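Local coordinates for uncharacterized protein (Borrelia turicatae, PDB 5VJ4), which is of unknown function but is a putative surface lipoprotein, probably lipid-binding, whose gene is differentially regulated as relapsing fever spirochetes pass between tick and mammal, at residues A[98-102]-A[121-125]. Residues are numbered along the deposited sequence; the frame is centred on the assembly and turned at random.
Sequences LNETV and RKAIS
This is a loop-on-helix packing contact near the N-terminal end of the modelled chain: in a largely helical, strand-free protein, the irregular lead-in to helix 105-114 lies across one face of the short helix 118-128, as plain structural packing. Asn99 has left-handed backbone angles (phi 63°, psi 21°) and turns the chain; Glu100 and Thr101 then run extended (phi -155° for both), and Val102 continues at -58/136. The backbones come closest at Thr101 and Lys122, with their CA atoms 4.2 Å apart. The short side chain of Ser125 points toward the loop, and Ser125 CB lies 3.5 Å from Thr101 CA and 3.7 Å from Val102 N; Ser125 N donates a helical hydrogen bond to Arg121 O (2.9 Å). Thr101, chi1 t, sets its OG1 3.3 Å from Arg121 CB.

Lys122 buries the most surface. With chi1 near -95° and chi2 to chi4 t, the Lys122 side chain runs along the loop, Lys122 CG 3.3 Å from Glu100 O and Lys122 CE 3.5 Å from Asn99 N and 3.7 Å from Leu98 CB; Lys122 NZ hydrogen-bonds to Leu95 O, tying the incoming chain to the helix. At the other end, Val102 (chi1 t) places CG2 3.7 Å from Arg121 O and 4.3 Å from Ile124 CG2.

Val102 also packs on Leu107, Ile108 and Leu111 of helix 105-114, Ile124 reaches Ile136 and Leu140 of helix 133-141, and Leu98 and Ala123 meet Leu160 on the long helix 145-171.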
# COMPACT_ATOMS: atom_id res chain seq x y z
N LEU A 98 29.47 -1.69 5.20
CA LEU A 98 28.48 -0.87 5.88
C LEU A 98 28.84 0.59 6.17
O LEU A 98 28.05 1.50 5.86
CB LEU A 98 27.93 -1.59 7.11
CG LEU A 98 26.80 -2.55 6.75
CD1 LEU A 98 26.19 -3.20 7.98
CD2 LEU A 98 25.72 -1.84 5.96
N ASN A 99 30.00 0.82 6.78
CA ASN A 99 30.53 2.20 6.99
C ASN A 99 29.67 3.12 7.88
O ASN A 99 29.78 4.34 7.82
CB ASN A 99 30.80 2.91 5.63
CG ASN A 99 31.77 2.15 4.72
OD1 ASN A 99 32.64 1.40 5.17
ND2 ASN A 99 31.62 2.37 3.42
N GLU A 100 28.81 2.52 8.70
CA GLU A 100 27.86 3.25 9.53
C GLU A 100 27.47 2.46 10.74
O GLU A 100 27.06 1.30 10.63
CB GLU A 100 26.59 3.62 8.77
CG GLU A 100 26.51 5.09 8.38
CD GLU A 100 25.08 5.55 8.15
OE1 GLU A 100 24.16 5.04 8.84
OE2 GLU A 100 24.88 6.41 7.27
N THR A 101 27.58 3.10 11.89
CA THR A 101 27.51 2.45 13.20
C THR A 101 27.07 3.47 14.24
O THR A 101 26.94 4.66 13.93
CB THR A 101 28.88 1.86 13.58
OG1 THR A 101 28.88 1.44 14.96
CG2 THR A 101 29.98 2.89 13.33
N VAL A 102 26.87 3.01 15.47
CA VAL A 102 26.46 3.88 16.56
C VAL A 102 27.47 5.01 16.80
O VAL A 102 28.68 4.78 16.78
CB VAL A 102 26.30 3.07 17.86
CG1 VAL A 102 25.69 3.92 18.93
CG2 VAL A 102 25.40 1.89 17.62
N ARG A 121 27.70 -3.51 16.56
CA ARG A 121 27.41 -2.08 16.63
C ARG A 121 26.77 -1.66 15.33
O ARG A 121 25.73 -0.99 15.34
CB ARG A 121 28.68 -1.25 16.88
CG ARG A 121 29.10 -1.17 18.34
CD ARG A 121 30.32 -0.26 18.50
NE ARG A 121 31.42 -1.03 19.05
CZ ARG A 121 32.55 -1.32 18.41
NH1 ARG A 121 32.76 -0.84 17.19
NH2 ARG A 121 33.49 -2.05 19.00
N LYS A 122 27.37 -2.09 14.22
CA LYS A 122 26.87 -1.74 12.90
C LYS A 122 25.42 -2.22 12.70
O LYS A 122 24.61 -1.53 12.08
CB LYS A 122 27.78 -2.33 11.83
CG LYS A 122 28.86 -1.42 11.31
CD LYS A 122 29.89 -2.18 10.49
CE LYS A 122 30.64 -1.23 9.57
NZ LYS A 122 31.66 -1.96 8.79
N ALA A 123 25.10 -3.41 13.24
CA ALA A 123 23.76 -3.97 13.17
C ALA A 123 22.77 -3.12 13.95
O ALA A 123 21.74 -2.71 13.41
CB ALA A 123 23.74 -5.41 13.68
N ILE A 124 23.08 -2.86 15.21
CA ILE A 124 22.25 -2.00 16.03
C ILE A 124 21.99 -0.66 15.32
O ILE A 124 20.87 -0.20 15.26
CB ILE A 124 22.86 -1.81 17.42
CG1 ILE A 124 22.83 -3.14 18.18
CG2 ILE A 124 22.10 -0.78 18.21
CD1 ILE A 124 21.49 -3.53 18.75
N SER A 125 23.02 -0.08 14.71
CA SER A 125 22.80 1.14 13.98
C SER A 125 21.81 0.94 12.84
O SER A 125 20.96 1.80 12.58
CB SER A 125 24.10 1.69 13.45
OG SER A 125 23.80 2.68 12.49